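Local coordinates for protein gamma-glutamyl phosphate reductase (Thermotoga maritima, PDB 1O20) that probably catalyses the NADPH-dependent reduction of L-glutamyl 5-phosphate to the corresponding semialdehyde, a step of proline biosynthesis from glutamate, at residues K54-A59 with L80-K85; R61-K66 with A162-K167; L117-V122 with Y415-L420; L148-T153 with V407-L412; F242-A247 with E352-E357. All coordinates share one frame; numbering follows the deposited sequence.

Interaction 1: K54-A59 with L80-K85; sequences KEILEA and LALNDK
Leu57 and Leu82 meet with the same first torsion: in both, CG is anti to the carbonyl carbon and beside the backbone N (chi1 -67° in Leu57, -64° in Leu82). Leu57 has the largest share of the contact, and its two methyl groups divide the work. CD2 rests against backbone rather than on another side-chain tip, 3.7 Å from the carbonyl carbon of Leu82 and equally 3.7 Å from CA of Asn83, with CB of Leu82 close by at 3.8 Å. CD1 goes the other way, to the carboxylate of Asp84, whose OD1 lies 3.9 Å from it. The two side chains cross at about a right angle. Asp84 OD1 has its polar partner in Arg53, in a salt bridge. One residue before Leu57, Ile56 adds its branch methyl CG2, 3.7 Å from CD1 of Leu82.

No hydrogen bond joins segment 54-59 to segment 80-85, and the contact is thus a small apolar docking of a helix flank on the extended link leading into the next helix. Polar groups hold that link: Asn60 bonds through its side-chain amide to Leu80 O and Leu82 N, while OD1 of Asn83, at the N-cap position, accepts from the backbone N of Arg86.

Helix 53-69 lies against the start of helix 84-99, where Leu57 also touches Ile87 and Leu82 touches Met90; Ile56 also packs on Ala168 and Ile169 of helix 163-177.

Interaction 2: R61-K66 with A162-K167; sequences RIDVEK and ALNSNK
Asp63 lays its carboxylate across the first turn of helix 163-177, where both oxygens find two donors each. OD1 receives the side-chain ND2 of Asn164 in a nearly straight bond, met close to the C-O axis and lying in the plane of the amide; its 2.5 Å is unusually short, and the exact length is doubtful. The backbone N of the same asparagine reaches the syn lone pair of OD1 at 3.2 Å. CG of Asn164 lies beside its own backbone N (chi1 -58°), which keeps the side chain near the backbone N-H that shares OD1 with it.

OD2 accepts twice from Ser165: OG donates from the anti side at 2.7 Å and the backbone N from the syn side at 2.8 Å. Both approach from the same face of the carboxylate, 26° out of its plane. Ser165 OG has a further partner in Asn60 ND2, about one turn back on the helix that carries Asp63.

Ile62 flanks the polar pair, its CG2 lying 3.7 Å from Asn164 ND2 with the two side chains at about a right angle. A water accepts from Asn164 ND2 and, weakly, from Lys66 NZ. The axes of the two helix segments run antiparallel, 168° between their directions.

Chemically, a carboxylate from one helix serves the backbone N-H groups opening another. Four donors and the positive end of a helix would probably stabilise the ionised form of this buried acid.

Interaction 3: L117-V122 with Y415-L420; sequences LRIARV and YKFVVL
Arg118 and Leu420, Ala120 and Val418, and Val122 and Lys416 are hydrogen-bonded antiparallel pairs, each joined by two backbone bonds. The middle pair is typical, with Ala120 N to Val418 O and Val418 N to Ala120 O both 2.8 Å long. Between them lie the non-hydrogen-bonded pairs, where CA-H groups add contacts to the same carbonyls: CA of Phe417 lies 3.1 Å from Ala120 O.

On the face carrying Ile119 and Arg121, the ring of Phe417 is the centrepiece. Arg121 CG stands over it in a CH-pi contact, 3.8 Å from the ring centroid, while Ile119 CG2 meets the ring edge near its plane. Arg121 then passes alongside Tyr415 and ends in a salt bridge with Asp109. The other face closes with Val122 CG2 on Val418 CG2 (3.8 Å).

At the end of the ladder, Leu117 has CG anti to its backbone N (chi1 -169°) and sets CD1 3.6 Å from Val419 CG1. An alanine here would probably leave Val419 CG1 without this apolar neighbour and open a gap beside it.

With strand 107-112 on its other edge, strand 118-125 is the centre of a three-stranded antiparallel sheet, consistent with the oligomerisation arm of aldehyde dehydrogenases.

Interaction 4: L148-T153 with V407-L412; sequences LKSGNT and VGLREL
Asn152 and Leu412 make the one hydrogen bond between the two segments: ND2 donates to the backbone O of Leu412 at 2.9 Å, arriving in the carbonyl plane on a lone pair, with the acceptor only 16° out of the amide plane. Beside it, CB of Leu412 packs 3.5 Å from Ser150 OG. Leu409 completes the first shell with both methyl groups against the aliphatic part of Lys149, CD2 at 3.6 Å and CD1 at 3.7 Å from CG. This lysine has CG anti to its backbone N (chi1 177°), and a bend at chi2 (82°) turns CD aside; CB and CG are left against the leucine, and the end of the chain leads away from it.

Ser150 and Asn152 flank the glycine of a Schellman motif. Gly151, with positive phi, is the C-prime residue that ends helix 138-149, its N bonded to Leu148 O and Asn152 N to Ala147 O.

Further out, polar partners hold these side chains. Asn152 OD1 accepts from Gly127 N, and Ser150 OG turns back to the helix carbonyls of Leu146 and Ala147. NZ of the buried Lys149 bonds to Leu100 O, Val97 O and Asn39 OD1. Within 407-412, Leu412 N bonds to Leu409 O in the turn leading to strand 413-420, and Glu411 OE1 accepts from Gly408 N at 2.9 Å.

Interaction 5: F242-A247 with E352-E357; sequences FVDESA and ESILTE
Phe242 and Ile354 lie side by side and point the same way, as a bridged pair on adjacent parallel strands. Strands 239-243 and 351-355 are partners within a seven-stranded parallel sheet, which in aldehyde dehydrogenases belongs to the Rossmann-like catalytic domain. Phe242 has CG anti to its backbone N (chi1 168°), and the ring then receives Ile354 CD1 at its edge, near the ring plane, 3.6 Å from CD2. Over the centre of one face of the same ring sits the backbone N of Asp244, two residues on.

The opposite face of the sheet carries Val243 and Leu355. Their side chains cross obliquely and meet loosely, CG2 to CD1 at 4.2 Å, and both also touch Ile256 of helix 249-261. The backbones are stitched by Phe242 N to Ser353 O, Leu355 N to Phe242 O, and Asp244 N to Leu355 O; the second is nearly straight at 177° and 2.7 Å long.

Past the strand ends, Asp244 and Thr356 again run side by side. Thr356 OG1 donates to Asp244 OD2 at 2.7 Å from the anti side, 15° out of the carboxylate plane, and Asn361 ND2 bonds to the same oxygen. An alanine in place of Asp244 would probably leave the Thr356 hydroxyl and the Asn361 amide without their shared acceptor.

Asp244 also opens a type I turn ending at Ala247, whose CB lies 3.4 Å from Leu355 O. From that turn, Ser246 OG reaches across to accept from the backbone N of Glu357 at 3.0 Å.

How the interactions relate
Interactions 1 and 2 form one cluster: their centres are 9 Å apart, both use helix 53-69, and they touch where Ala59 CB comes 3.4 Å from Asn164 O and Leu80 CD1 3.8 Å from Ala162 CA. Interactions 3 and 4 are linked by chain rather than by packing, since the turn 407-412 runs on into strand 413-420, although their centres stand 21 Å apart. Interaction 5 lies across the molecule in the seven-stranded sheet, about 46 Å from interaction 1 between centres and 37 Å from interaction 4. Together they sample a group of packed helices, an antiparallel sheet with the turn leading into it, and a parallel sheet; none is identified with the active site.

Interaction 1: K54-A59 with L80-K85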
# COMPACT_ATOMS: atom_id res chain seq x y z
N LYS A 54 27.63 -3.27 8.19
CA LYS A 54 28.23 -2.78 9.42
C LYS A 54 27.79 -1.34 9.70
O LYS A 54 27.32 -1.02 10.80
CB LYS A 54 29.76 -2.83 9.28
CG LYS A 54 30.43 -4.01 10.02
CD LYS A 54 29.84 -5.42 9.78
CE LYS A 54 30.85 -6.52 10.29
NZ LYS A 54 30.29 -7.43 11.39
N GLU A 55 27.96 -0.47 8.70
CA GLU A 55 27.61 0.94 8.81
C GLU A 55 26.10 1.09 9.08
O GLU A 55 25.69 1.85 9.94
CB GLU A 55 28.00 1.71 7.52
CG GLU A 55 29.51 1.94 7.34
CD GLU A 55 30.27 0.79 6.66
OE1 GLU A 55 29.69 -0.33 6.41
OE2 GLU A 55 31.48 1.02 6.36
N ILE A 56 25.29 0.33 8.36
CA ILE A 56 23.84 0.43 8.49
C ILE A 56 23.41 -0.03 9.88
O ILE A 56 22.56 0.57 10.51
CB ILE A 56 23.12 -0.38 7.37
CG1 ILE A 56 23.37 0.29 6.01
CG2 ILE A 56 21.56 -0.46 7.60
CD1 ILE A 56 23.23 -0.66 4.81
N LEU A 57 24.01 -1.11 10.37
CA LEU A 57 23.64 -1.63 11.68
C LEU A 57 24.14 -0.75 12.82
O LEU A 57 23.45 -0.64 13.83
CB LEU A 57 24.12 -3.09 11.83
CG LEU A 57 23.36 -4.02 10.88
CD1 LEU A 57 23.78 -5.46 11.09
CD2 LEU A 57 21.84 -3.86 11.04
N GLU A 58 25.29 -0.13 12.66
CA GLU A 58 25.80 0.83 13.66
C GLU A 58 24.94 2.08 13.74
O GLU A 58 24.65 2.57 14.82
CB GLU A 58 27.26 1.24 13.36
CG GLU A 58 27.77 2.44 14.16
CD GLU A 58 27.84 2.22 15.68
OE1 GLU A 58 28.01 3.23 16.40
OE2 GLU A 58 27.69 1.05 16.18
N ALA A 59 24.54 2.60 12.60
CA ALA A 59 23.58 3.69 12.55
C ALA A 59 22.25 3.28 13.21
O ALA A 59 21.66 4.04 14.02
CB ALA A 59 23.35 4.09 11.10
N LEU A 80 11.42 -0.33 13.86
CA LEU A 80 12.55 0.50 13.53
C LEU A 80 13.85 -0.31 13.42
O LEU A 80 14.78 0.03 12.66
CB LEU A 80 12.63 1.59 14.61
CG LEU A 80 13.98 2.17 14.87
CD1 LEU A 80 14.36 2.99 13.62
CD2 LEU A 80 13.89 3.03 16.09
N ALA A 81 13.87 -1.45 14.10
CA ALA A 81 15.10 -2.22 14.30
C ALA A 81 15.54 -2.95 13.03
O ALA A 81 14.70 -3.46 12.25
CB ALA A 81 14.91 -3.22 15.48
N LEU A 82 16.85 -2.95 12.78
CA LEU A 82 17.44 -3.72 11.70
C LEU A 82 18.41 -4.77 12.22
O LEU A 82 18.94 -4.67 13.32
CB LEU A 82 18.19 -2.82 10.71
CG LEU A 82 17.31 -1.83 9.97
CD1 LEU A 82 18.17 -0.78 9.16
CD2 LEU A 82 16.36 -2.57 9.11
N ASN A 83 18.63 -5.78 11.41
CA ASN A 83 19.66 -6.79 11.65
C ASN A 83 20.00 -7.39 10.28
O ASN A 83 19.41 -6.96 9.28
CB ASN A 83 19.10 -7.81 12.63
CG ASN A 83 17.75 -8.34 12.19
OD1 ASN A 83 17.62 -8.79 11.07
ND2 ASN A 83 16.75 -8.24 13.03
N ASP A 84 20.87 -8.40 10.21
CA ASP A 84 21.30 -9.02 8.93
C ASP A 84 20.17 -9.58 8.09
O ASP A 84 20.14 -9.38 6.88
CB ASP A 84 22.30 -10.15 9.16
CG ASP A 84 23.67 -9.68 9.41
OD1 ASP A 84 24.08 -8.66 8.81
OD2 ASP A 84 24.43 -10.29 10.17
N LYS A 85 19.21 -10.23 8.73
CA LYS A 85 18.08 -10.83 8.06
C LYS A 85 17.20 -9.80 7.39
O LYS A 85 16.67 -10.03 6.28
CB LYS A 85 17.24 -11.66 9.05
CG LYS A 85 16.96 -13.06 8.56
CD LYS A 85 18.19 -13.92 8.54
CE LYS A 85 17.88 -15.20 7.74
NZ LYS A 85 19.04 -16.08 7.67

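Interaction 2: R61-K66 with A162-K167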
# COMPACT_ATOMS: atom_id res chain seq x y z
N ARG A 61 21.84 1.00 15.45
CA ARG A 61 22.05 0.77 16.89
C ARG A 61 21.80 2.09 17.62
O ARG A 61 21.23 2.09 18.71
CB ARG A 61 23.45 0.31 17.18
CG ARG A 61 23.80 0.07 18.66
CD ARG A 61 25.31 -0.02 18.87
NE ARG A 61 25.92 1.29 18.61
CZ ARG A 61 26.15 2.22 19.53
NH1 ARG A 61 25.86 1.98 20.81
NH2 ARG A 61 26.70 3.38 19.17
N ILE A 62 22.19 3.22 16.99
CA ILE A 62 21.94 4.52 17.59
C ILE A 62 20.45 4.84 17.64
O ILE A 62 19.96 5.20 18.69
CB ILE A 62 22.72 5.63 16.87
CG1 ILE A 62 24.23 5.45 17.12
CG2 ILE A 62 22.22 7.01 17.32
CD1 ILE A 62 25.08 6.28 16.18
N ASP A 63 19.74 4.67 16.53
CA ASP A 63 18.30 4.89 16.51
C ASP A 63 17.56 4.05 17.58
O ASP A 63 16.66 4.55 18.31
CB ASP A 63 17.73 4.54 15.14
CG ASP A 63 18.15 5.52 14.04
OD1 ASP A 63 18.58 6.66 14.34
OD2 ASP A 63 18.09 5.20 12.82
N VAL A 64 17.91 2.77 17.65
CA VAL A 64 17.29 1.83 18.59
C VAL A 64 17.57 2.23 20.05
O VAL A 64 16.66 2.21 20.87
CB VAL A 64 17.74 0.36 18.32
CG1 VAL A 64 17.42 -0.55 19.51
CG2 VAL A 64 17.04 -0.17 17.03
N GLU A 65 18.81 2.60 20.37
CA GLU A 65 19.16 2.94 21.77
C GLU A 65 18.47 4.26 22.13
O GLU A 65 18.04 4.42 23.24
CB GLU A 65 20.68 3.04 22.01
N LYS A 66 18.30 5.16 21.15
CA LYS A 66 17.61 6.42 21.39
C LYS A 66 16.13 6.16 21.65
O LYS A 66 15.56 6.77 22.54
CB LYS A 66 17.79 7.42 20.22
CG LYS A 66 18.98 8.37 20.35
CD LYS A 66 19.00 9.39 19.16
CE LYS A 66 19.57 10.77 19.54
NZ LYS A 66 19.08 11.90 18.63
N ALA A 162 14.27 7.03 12.70
CA ALA A 162 15.03 6.19 11.78
C ALA A 162 16.09 6.98 11.04
O ALA A 162 16.71 6.46 10.12
CB ALA A 162 14.07 5.55 10.74
N LEU A 163 16.31 8.23 11.43
CA LEU A 163 17.17 9.14 10.71
C LEU A 163 18.59 8.62 10.48
O LEU A 163 19.12 8.75 9.40
CB LEU A 163 17.26 10.48 11.44
CG LEU A 163 18.18 11.51 10.77
CD1 LEU A 163 17.66 11.86 9.38
CD2 LEU A 163 18.27 12.74 11.65
N ASN A 164 19.22 8.06 11.50
CA ASN A 164 20.58 7.56 11.29
C ASN A 164 20.58 6.37 10.33
O ASN A 164 21.42 6.29 9.44
CB ASN A 164 21.25 7.19 12.61
CG ASN A 164 21.32 8.38 13.58
OD1 ASN A 164 22.21 9.17 13.50
ND2 ASN A 164 20.34 8.50 14.47
N SER A 165 19.62 5.47 10.52
CA SER A 165 19.49 4.28 9.68
C SER A 165 19.29 4.71 8.23
O SER A 165 19.95 4.20 7.31
CB SER A 165 18.31 3.43 10.14
OG SER A 165 18.52 2.93 11.46
N ASN A 166 18.38 5.66 8.02
CA ASN A 166 18.04 6.06 6.68
C ASN A 166 19.16 6.80 5.99
O ASN A 166 19.36 6.62 4.78
CB ASN A 166 16.75 6.87 6.66
CG ASN A 166 15.52 6.02 6.95
OD1 ASN A 166 15.51 4.80 6.73
ND2 ASN A 166 14.47 6.66 7.43
N LYS A 167 19.93 7.57 6.73
CA LYS A 167 21.10 8.19 6.14
C LYS A 167 22.07 7.16 5.61
O LYS A 167 22.56 7.31 4.51
CB LYS A 167 21.88 9.01 7.15
CG LYS A 167 21.38 10.40 7.34
CD LYS A 167 22.39 11.19 8.18
CE LYS A 167 21.73 11.98 9.28
NZ LYS A 167 22.76 12.56 10.18
O HOH W 1 21.27 10.73 16.20

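Interaction 3: L117-V122 with Y415-L420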
# COMPACT_ATOMS: atom_id res chain seq x y z
N LEU A 117 -2.90 7.23 -40.52
CA LEU A 117 -2.19 7.80 -39.36
C LEU A 117 -2.09 6.76 -38.25
O LEU A 117 -3.12 6.23 -37.82
CB LEU A 117 -2.93 9.01 -38.87
CG LEU A 117 -2.20 9.87 -37.85
CD1 LEU A 117 -0.95 10.38 -38.44
CD2 LEU A 117 -3.15 11.01 -37.49
N ARG A 118 -0.88 6.40 -37.83
CA ARG A 118 -0.71 5.50 -36.67
C ARG A 118 -0.80 6.27 -35.35
O ARG A 118 -0.14 7.31 -35.19
CB ARG A 118 0.63 4.70 -36.64
CG ARG A 118 0.59 3.83 -35.34
CD ARG A 118 1.51 2.67 -35.21
NE ARG A 118 1.31 1.65 -36.21
CZ ARG A 118 0.42 0.71 -36.14
NH1 ARG A 118 -0.44 0.61 -35.12
NH2 ARG A 118 0.39 -0.19 -37.11
N ILE A 119 -1.60 5.75 -34.42
CA ILE A 119 -1.75 6.28 -33.07
C ILE A 119 -1.44 5.20 -32.07
O ILE A 119 -1.89 4.06 -32.20
CB ILE A 119 -3.17 6.82 -32.87
CG1 ILE A 119 -3.43 7.97 -33.85
CG2 ILE A 119 -3.41 7.37 -31.42
CD1 ILE A 119 -4.85 8.36 -33.92
N ALA A 120 -0.67 5.55 -31.06
CA ALA A 120 -0.40 4.63 -29.95
C ALA A 120 -0.43 5.34 -28.60
O ALA A 120 -0.06 6.51 -28.51
CB ALA A 120 0.97 4.01 -30.12
N ARG A 121 -0.79 4.60 -27.56
CA ARG A 121 -0.66 5.07 -26.22
C ARG A 121 0.44 4.26 -25.62
O ARG A 121 0.37 3.01 -25.63
CB ARG A 121 -1.94 4.83 -25.43
CG ARG A 121 -2.95 5.85 -25.63
CD ARG A 121 -4.05 5.74 -24.61
NE ARG A 121 -5.08 4.88 -25.11
CZ ARG A 121 -6.34 4.89 -24.70
NH1 ARG A 121 -6.74 5.71 -23.74
NH2 ARG A 121 -7.19 4.04 -25.26
N VAL A 122 1.43 4.96 -25.09
CA VAL A 122 2.67 4.36 -24.62
C VAL A 122 2.95 4.85 -23.18
O VAL A 122 2.87 6.04 -22.90
CB VAL A 122 3.85 4.78 -25.52
CG1 VAL A 122 5.11 4.06 -25.09
CG2 VAL A 122 3.55 4.55 -27.06
N TYR A 415 1.03 7.83 -19.35
CA TYR A 415 1.16 7.47 -20.76
C TYR A 415 1.08 8.72 -21.58
O TYR A 415 0.77 9.80 -21.08
CB TYR A 415 0.05 6.47 -21.16
CG TYR A 415 -1.38 6.99 -20.97
CD1 TYR A 415 -2.03 7.64 -21.98
CD2 TYR A 415 -2.03 6.83 -19.77
CE1 TYR A 415 -3.31 8.13 -21.81
CE2 TYR A 415 -3.29 7.29 -19.58
CZ TYR A 415 -3.92 7.99 -20.60
OH TYR A 415 -5.20 8.47 -20.43
N LYS A 416 1.34 8.55 -22.86
CA LYS A 416 1.27 9.61 -23.83
C LYS A 416 0.91 8.98 -25.14
O LYS A 416 1.05 7.77 -25.33
CB LYS A 416 2.62 10.37 -23.93
CG LYS A 416 3.77 9.57 -24.56
CD LYS A 416 5.06 10.41 -24.67
CE LYS A 416 6.25 9.57 -25.12
NZ LYS A 416 7.57 10.24 -24.94
N PHE A 417 0.40 9.82 -26.05
CA PHE A 417 0.10 9.40 -27.39
C PHE A 417 1.31 9.64 -28.25
O PHE A 417 1.89 10.72 -28.21
CB PHE A 417 -1.05 10.18 -27.97
CG PHE A 417 -2.38 9.78 -27.38
CD1 PHE A 417 -3.22 8.92 -28.06
CD2 PHE A 417 -2.78 10.28 -26.14
CE1 PHE A 417 -4.46 8.57 -27.52
CE2 PHE A 417 -4.03 9.95 -25.60
CZ PHE A 417 -4.86 9.09 -26.27
N VAL A 418 1.70 8.62 -28.98
CA VAL A 418 2.70 8.72 -30.00
C VAL A 418 1.99 8.53 -31.36
O VAL A 418 1.25 7.56 -31.54
CB VAL A 418 3.74 7.70 -29.79
CG1 VAL A 418 4.70 7.66 -30.99
CG2 VAL A 418 4.48 8.00 -28.49
N VAL A 419 2.18 9.47 -32.27
CA VAL A 419 1.43 9.51 -33.53
C VAL A 419 2.42 9.54 -34.67
O VAL A 419 3.28 10.42 -34.69
CB VAL A 419 0.50 10.70 -33.59
CG1 VAL A 419 -0.20 10.81 -34.97
CG2 VAL A 419 -0.54 10.64 -32.48
N LEU A 420 2.38 8.53 -35.55
CA LEU A 420 3.29 8.43 -36.68
C LEU A 420 2.53 8.65 -38.00
O LEU A 420 1.62 7.88 -38.36
CB LEU A 420 3.98 7.07 -36.68
CG LEU A 420 4.65 6.69 -35.34
CD1 LEU A 420 5.27 5.28 -35.47
CD2 LEU A 420 5.70 7.71 -34.95

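Interaction 4: L148-T153 with V407-L412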
# COMPACT_ATOMS: atom_id res chain seq x y z
N LEU A 148 12.88 3.77 -9.08
CA LEU A 148 13.94 3.74 -10.06
C LEU A 148 13.59 2.82 -11.24
O LEU A 148 13.82 3.18 -12.39
CB LEU A 148 15.27 3.30 -9.41
CG LEU A 148 15.94 4.24 -8.38
CD1 LEU A 148 17.29 3.68 -7.95
CD2 LEU A 148 16.05 5.64 -8.87
N LYS A 149 13.03 1.64 -10.94
CA LYS A 149 12.73 0.65 -11.95
C LYS A 149 11.75 1.21 -12.94
O LYS A 149 11.84 0.92 -14.15
CB LYS A 149 12.12 -0.58 -11.34
CG LYS A 149 11.69 -1.66 -12.35
CD LYS A 149 12.84 -2.53 -12.79
CE LYS A 149 12.42 -3.56 -13.88
NZ LYS A 149 13.16 -4.83 -13.77
N SER A 150 10.80 1.98 -12.43
CA SER A 150 9.77 2.58 -13.26
C SER A 150 10.18 3.92 -13.87
O SER A 150 9.36 4.61 -14.46
CB SER A 150 8.44 2.68 -12.51
OG SER A 150 8.54 3.38 -11.31
N GLY A 151 11.46 4.28 -13.77
CA GLY A 151 11.94 5.50 -14.37
C GLY A 151 11.62 6.78 -13.62
O GLY A 151 11.73 7.89 -14.19
N ASN A 152 11.28 6.66 -12.36
CA ASN A 152 11.01 7.82 -11.51
C ASN A 152 12.10 8.15 -10.49
O ASN A 152 12.62 7.27 -9.83
CB ASN A 152 9.68 7.56 -10.78
CG ASN A 152 8.53 7.27 -11.73
OD1 ASN A 152 8.22 8.08 -12.60
ND2 ASN A 152 7.96 6.10 -11.63
N THR A 153 12.47 9.41 -10.33
CA THR A 153 13.34 9.76 -9.22
C THR A 153 12.52 9.80 -7.92
O THR A 153 11.28 9.74 -7.94
CB THR A 153 14.08 11.06 -9.46
OG1 THR A 153 13.13 12.11 -9.69
CG2 THR A 153 14.91 11.00 -10.71
N VAL A 407 -0.14 -0.52 -5.43
CA VAL A 407 0.58 0.47 -6.21
C VAL A 407 1.93 -0.16 -6.50
O VAL A 407 2.80 -0.22 -5.62
CB VAL A 407 0.78 1.73 -5.41
CG1 VAL A 407 1.56 2.77 -6.26
CG2 VAL A 407 -0.56 2.32 -4.97
N GLY A 408 2.05 -0.78 -7.67
CA GLY A 408 3.33 -1.33 -8.10
C GLY A 408 3.89 -0.58 -9.30
O GLY A 408 3.56 0.57 -9.54
N LEU A 409 4.72 -1.24 -10.07
CA LEU A 409 5.50 -0.55 -11.07
C LEU A 409 4.61 0.16 -12.11
O LEU A 409 4.85 1.33 -12.44
CB LEU A 409 6.39 -1.53 -11.81
CG LEU A 409 7.60 -2.08 -11.11
CD1 LEU A 409 8.28 -3.04 -12.09
CD2 LEU A 409 8.54 -1.00 -10.70
N ARG A 410 3.60 -0.53 -12.62
CA ARG A 410 2.73 0.07 -13.65
C ARG A 410 1.97 1.28 -13.13
O ARG A 410 1.70 2.25 -13.89
CB ARG A 410 1.70 -0.94 -14.19
CG ARG A 410 0.88 -0.42 -15.40
CD ARG A 410 0.07 -1.54 -16.03
NE ARG A 410 0.96 -2.58 -16.55
CZ ARG A 410 0.57 -3.80 -16.92
NH1 ARG A 410 -0.71 -4.14 -16.89
NH2 ARG A 410 1.48 -4.68 -17.37
N GLU A 411 1.64 1.25 -11.84
CA GLU A 411 0.85 2.34 -11.23
C GLU A 411 1.70 3.59 -11.05
O GLU A 411 1.18 4.67 -10.82
CB GLU A 411 0.24 1.87 -9.90
CG GLU A 411 -0.85 0.79 -10.03
CD GLU A 411 -0.36 -0.52 -10.63
OE1 GLU A 411 0.73 -0.99 -10.22
OE2 GLU A 411 -1.05 -1.09 -11.52
N LEU A 412 3.03 3.44 -11.17
CA LEU A 412 3.95 4.57 -11.09
C LEU A 412 4.30 5.08 -12.53
O LEU A 412 5.38 5.65 -12.76
CB LEU A 412 5.23 4.15 -10.36
CG LEU A 412 5.03 3.73 -8.90
CD1 LEU A 412 6.36 3.43 -8.21
CD2 LEU A 412 4.22 4.76 -8.12

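Interaction 5: F242-A247 with E352-E357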
# COMPACT_ATOMS: atom_id res chain seq x y z
N PHE A 242 -19.41 -10.66 4.75
CA PHE A 242 -20.82 -11.03 4.88
C PHE A 242 -21.00 -12.52 4.64
O PHE A 242 -20.63 -13.03 3.59
CB PHE A 242 -21.66 -10.27 3.84
CG PHE A 242 -23.08 -10.79 3.68
CD1 PHE A 242 -23.89 -10.95 4.77
CD2 PHE A 242 -23.58 -11.09 2.43
CE1 PHE A 242 -25.20 -11.43 4.62
CE2 PHE A 242 -24.88 -11.57 2.27
CZ PHE A 242 -25.68 -11.72 3.35
N VAL A 243 -21.53 -13.22 5.63
CA VAL A 243 -21.84 -14.62 5.54
C VAL A 243 -23.31 -14.76 5.16
O VAL A 243 -24.20 -14.52 5.94
CB VAL A 243 -21.56 -15.35 6.89
CG1 VAL A 243 -21.69 -16.86 6.68
CG2 VAL A 243 -20.11 -15.01 7.45
N ASP A 244 -23.54 -15.16 3.93
CA ASP A 244 -24.88 -15.29 3.37
C ASP A 244 -25.48 -16.63 3.81
O ASP A 244 -24.79 -17.52 4.28
CB ASP A 244 -24.75 -15.25 1.85
CG ASP A 244 -26.06 -14.91 1.09
OD1 ASP A 244 -27.08 -14.41 1.65
OD2 ASP A 244 -26.09 -15.07 -0.16
N GLU A 245 -26.79 -16.72 3.63
CA GLU A 245 -27.58 -17.88 3.99
C GLU A 245 -27.07 -19.19 3.50
O GLU A 245 -27.02 -20.15 4.26
CB GLU A 245 -29.01 -17.70 3.45
CG GLU A 245 -29.97 -18.77 3.97
CD GLU A 245 -31.32 -18.72 3.28
OE1 GLU A 245 -31.53 -17.87 2.38
OE2 GLU A 245 -32.16 -19.55 3.70
N SER A 246 -26.67 -19.26 2.24
CA SER A 246 -26.20 -20.52 1.63
C SER A 246 -24.71 -20.77 1.71
O SER A 246 -24.23 -21.74 1.14
CB SER A 246 -26.60 -20.58 0.15
OG SER A 246 -25.95 -19.55 -0.63
N ALA A 247 -23.96 -19.93 2.42
CA ALA A 247 -22.53 -20.21 2.62
C ALA A 247 -22.29 -21.59 3.23
O ALA A 247 -23.05 -22.05 4.07
CB ALA A 247 -21.91 -19.19 3.53
N GLU A 352 -13.76 -5.94 0.82
CA GLU A 352 -15.09 -6.43 1.23
C GLU A 352 -15.30 -7.82 0.65
O GLU A 352 -14.95 -8.07 -0.51
CB GLU A 352 -16.19 -5.46 0.75
CG GLU A 352 -15.95 -4.00 1.06
CD GLU A 352 -15.97 -3.65 2.56
OE1 GLU A 352 -16.30 -4.54 3.37
OE2 GLU A 352 -15.63 -2.50 2.91
N SER A 353 -15.90 -8.71 1.43
CA SER A 353 -16.09 -10.10 1.05
C SER A 353 -17.49 -10.65 1.33
O SER A 353 -18.13 -10.34 2.36
CB SER A 353 -15.08 -10.97 1.77
OG SER A 353 -15.21 -12.32 1.32
N ILE A 354 -17.96 -11.48 0.40
CA ILE A 354 -19.18 -12.24 0.62
C ILE A 354 -18.86 -13.69 0.61
O ILE A 354 -18.22 -14.18 -0.29
CB ILE A 354 -20.29 -11.91 -0.41
CG1 ILE A 354 -21.54 -12.79 -0.16
CG2 ILE A 354 -19.84 -12.12 -1.84
CD1 ILE A 354 -22.80 -12.27 -0.92
N LEU A 355 -19.37 -14.39 1.60
CA LEU A 355 -19.29 -15.83 1.63
C LEU A 355 -20.68 -16.36 1.28
O LEU A 355 -21.63 -16.15 2.01
CB LEU A 355 -18.81 -16.32 3.01
CG LEU A 355 -17.55 -15.65 3.56
CD1 LEU A 355 -17.11 -16.33 4.89
CD2 LEU A 355 -16.37 -15.59 2.57
N THR A 356 -20.78 -17.08 0.16
CA THR A 356 -22.09 -17.56 -0.32
C THR A 356 -21.95 -18.70 -1.34
O THR A 356 -20.89 -18.90 -1.92
CB THR A 356 -22.91 -16.37 -0.90
OG1 THR A 356 -24.26 -16.75 -1.23
CG2 THR A 356 -22.30 -15.84 -2.19
N GLU A 357 -23.03 -19.47 -1.50
CA GLU A 357 -23.16 -20.39 -2.61
C GLU A 357 -24.20 -19.96 -3.64
O GLU A 357 -24.57 -20.74 -4.54
CB GLU A 357 -23.46 -21.77 -2.06
CG GLU A 357 -22.25 -22.36 -1.35
CD GLU A 357 -21.07 -22.59 -2.30
OE1 GLU A 357 -21.26 -23.21 -3.41
OE2 GLU A 357 -19.94 -22.14 -1.96